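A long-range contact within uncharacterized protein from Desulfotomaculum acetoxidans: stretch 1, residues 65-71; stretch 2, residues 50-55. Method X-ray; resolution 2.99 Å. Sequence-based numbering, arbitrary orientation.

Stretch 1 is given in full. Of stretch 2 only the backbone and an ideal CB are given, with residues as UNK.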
# COMPACT_ATOMS: atom_id res chain seq x y z
N VAL A 65 -15.27 -2.06 -3.98
CA VAL A 65 -15.96 -3.28 -3.57
C VAL A 65 -15.42 -3.84 -2.24
O VAL A 65 -14.22 -3.77 -1.97
CB VAL A 65 -15.90 -4.38 -4.66
CG1 VAL A 65 -16.05 -3.76 -6.02
CG2 VAL A 65 -14.60 -5.12 -4.58
N GLN A 66 -16.33 -4.39 -1.42
CA GLN A 66 -16.00 -4.95 -0.11
C GLN A 66 -16.34 -6.43 -0.06
O GLN A 66 -17.41 -6.83 -0.47
CB GLN A 66 -16.77 -4.23 1.01
CG GLN A 66 -16.81 -4.99 2.34
CD GLN A 66 -17.51 -4.20 3.46
OE1 GLN A 66 -17.95 -3.07 3.27
NE2 GLN A 66 -17.60 -4.82 4.64
N ILE A 67 -15.43 -7.25 0.44
CA ILE A 67 -15.72 -8.67 0.49
C ILE A 67 -15.40 -9.34 1.85
O ILE A 67 -14.46 -8.93 2.53
CB ILE A 67 -15.05 -9.42 -0.69
CG1 ILE A 67 -14.01 -10.40 -0.19
CG2 ILE A 67 -14.45 -8.44 -1.71
CD1 ILE A 67 -13.60 -11.37 -1.25
N GLU A 68 -16.21 -10.32 2.26
CA GLU A 68 -15.95 -11.10 3.47
C GLU A 68 -15.17 -12.37 3.11
O GLU A 68 -15.50 -13.04 2.14
CB GLU A 68 -17.24 -11.50 4.17
CG GLU A 68 -18.03 -10.37 4.81
CD GLU A 68 -19.29 -10.89 5.52
OE1 GLU A 68 -19.50 -12.14 5.54
OE2 GLU A 68 -20.07 -10.06 6.04
N THR A 69 -14.17 -12.73 3.91
CA THR A 69 -13.20 -13.73 3.46
C THR A 69 -13.26 -15.08 4.17
O THR A 69 -12.48 -15.98 3.83
CB THR A 69 -11.78 -13.21 3.65
OG1 THR A 69 -11.53 -13.03 5.05
CG2 THR A 69 -11.61 -11.89 2.93
N GLN A 70 -14.16 -15.21 5.14
CA GLN A 70 -14.19 -16.37 6.01
C GLN A 70 -15.28 -17.37 5.67
O GLN A 70 -16.05 -17.77 6.54
CB GLN A 70 -14.33 -15.94 7.48
CG GLN A 70 -13.06 -15.35 8.10
CD GLN A 70 -11.84 -16.19 7.80
OE1 GLN A 70 -11.81 -17.39 8.09
NE2 GLN A 70 -10.83 -15.57 7.20
N LEU A 71 -15.38 -17.77 4.40
CA LEU A 71 -16.38 -18.77 4.04
C LEU A 71 -16.13 -19.52 2.75
O LEU A 71 -15.28 -19.14 1.94
CB LEU A 71 -17.80 -18.19 4.04
CG LEU A 71 -17.85 -16.68 3.95
CD1 LEU A 71 -17.23 -16.24 2.64
CD2 LEU A 71 -19.28 -16.21 4.08
N UNK A 50 -8.35 -7.70 12.03
CA UNK A 50 -9.31 -8.80 12.07
C UNK A 50 -9.02 -9.86 11.00
O UNK A 50 -9.04 -11.06 11.30
CB UNK A 50 -10.73 -8.26 11.89
N UNK A 51 -8.74 -9.41 9.77
CA UNK A 51 -8.40 -10.27 8.63
C UNK A 51 -9.65 -10.77 7.91
O UNK A 51 -9.58 -11.59 6.97
CB UNK A 51 -7.56 -11.46 9.10
N UNK A 52 -10.80 -10.24 8.33
CA UNK A 52 -12.11 -10.74 7.93
C UNK A 52 -12.67 -10.06 6.68
O UNK A 52 -13.42 -10.67 5.91
CB UNK A 52 -13.10 -10.56 9.09
N UNK A 53 -12.33 -8.79 6.49
CA UNK A 53 -12.82 -8.05 5.35
C UNK A 53 -11.74 -7.43 4.49
O UNK A 53 -10.71 -6.96 4.98
CB UNK A 53 -13.77 -6.95 5.83
N UNK A 54 -12.00 -7.44 3.19
CA UNK A 54 -11.09 -6.93 2.19
C UNK A 54 -11.72 -5.73 1.49
O UNK A 54 -12.94 -5.55 1.52
CB UNK A 54 -10.73 -8.02 1.18
N UNK A 55 -10.88 -4.90 0.87
CA UNK A 55 -11.35 -3.79 0.07
C UNK A 55 -10.57 -3.69 -1.23
O UNK A 55 -9.34 -3.76 -1.21
CB UNK A 55 -11.24 -2.48 0.86

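The two stretches run antiparallel, with strand 65-68 beside strand 53-55, so the side chains at positions 53 to 55 alternate between the sheet face of Q66 and E68 and that of I67.

Position 50 lies before the strand, and its CB has no atom of stretch 1 within 5.5 Å. Nothing here selects a side chain, although a polar one would be at ease in a turn. The deposited residue is D50, which makes no contact with stretch 1.

At position 51 the CB again points sideways and meets nothing. The backbone is more telling: phi/psi of 86/7 is left-handed, a region favoured by glycine and tolerated by asparagine or aspartate. Glycine would suit this conformation best on backbone grounds, and the ideal CB, which is placed at every position, does not decide the matter; the deposited residue is C51, which adopts the left-handed conformation despite its side chain and is bonded covalently to a group elsewhere in the structure. Toward stretch 1 it offers its carbonyl, with C51 O 3.1 Å from T69 OG1.

Position 52 contributes chiefly through its backbone. Its carbonyl receives the amide of T69 (T69 N to O of residue 52, 3.0 Å), extending the pairing just beyond the strand, while CA of E68 approaches the same oxygen at 3.5 Å. Because CB points away, lying 4.9 Å from Q70 CG, stretch 1 imposes little, and small or polar residues would fit. It is S52, with chi1 in the p well.

Position 53 opposes E68 in a non-hydrogen-bonded pair, and its CB is on the face carrying the side chains of Q66 and E68. The amide nitrogen Q66 NE2 lies 4.5 Å from the ideal CB, a donor within reach of a short acceptor; asparagine, aspartate, serine or threonine could be considered. The deposited N53 adopts chi1 m, and its OD1 accepts a hydrogen bond from Q66 NE2 at 3.2 Å. The same OD1 packs 3.5 Å from E68 CG.

Position 54 faces I67 in a hydrogen-bonded pair: its N donates to I67 O at 3.0 Å, and its O accepts from I67 N at 3.2 Å. The CB shares the face of I67 and lies 4.3 Å from T69 CG2. With methyl and aliphatic groups nearby, valine, isoleucine or leucine would suit, and beta branching agrees with the extended backbone. In V54, CG1 approaches I67 CG2 at 4.2 Å, while CG2 lies 4.0 Å from T69 CG2.

Position 55 pairs with Q66 without hydrogen bonds between them; its CA is 3.5 Å from V65 O. The extended backbone would accept valine, isoleucine or threonine, among others. The residue is V55, chi1 t, whose contact with stretch 1 is mainly through its backbone.

Stretch 2, residues 50-55: DCSNVV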
# COMPACT_ATOMS: atom_id res chain seq x y z
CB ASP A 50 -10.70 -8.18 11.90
CG ASP A 50 -11.81 -9.17 12.02
OD1 ASP A 50 -12.92 -8.76 12.41
OD2 ASP A 50 -11.59 -10.36 11.71
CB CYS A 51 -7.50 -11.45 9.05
SG CYS A 51 -5.80 -11.36 8.43
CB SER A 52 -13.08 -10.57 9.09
OG SER A 52 -13.09 -9.23 9.56
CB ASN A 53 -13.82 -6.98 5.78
CG ASN A 53 -15.13 -7.57 6.21
OD1 ASN A 53 -16.14 -7.48 5.50
ND2 ASN A 53 -15.11 -8.24 7.35
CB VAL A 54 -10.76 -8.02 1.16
CG1 VAL A 54 -10.64 -7.44 -0.23
CG2 VAL A 54 -9.49 -8.75 1.56
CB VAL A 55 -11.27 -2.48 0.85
CG1 VAL A 55 -11.10 -1.35 -0.10
CG2 VAL A 55 -12.52 -2.28 1.67
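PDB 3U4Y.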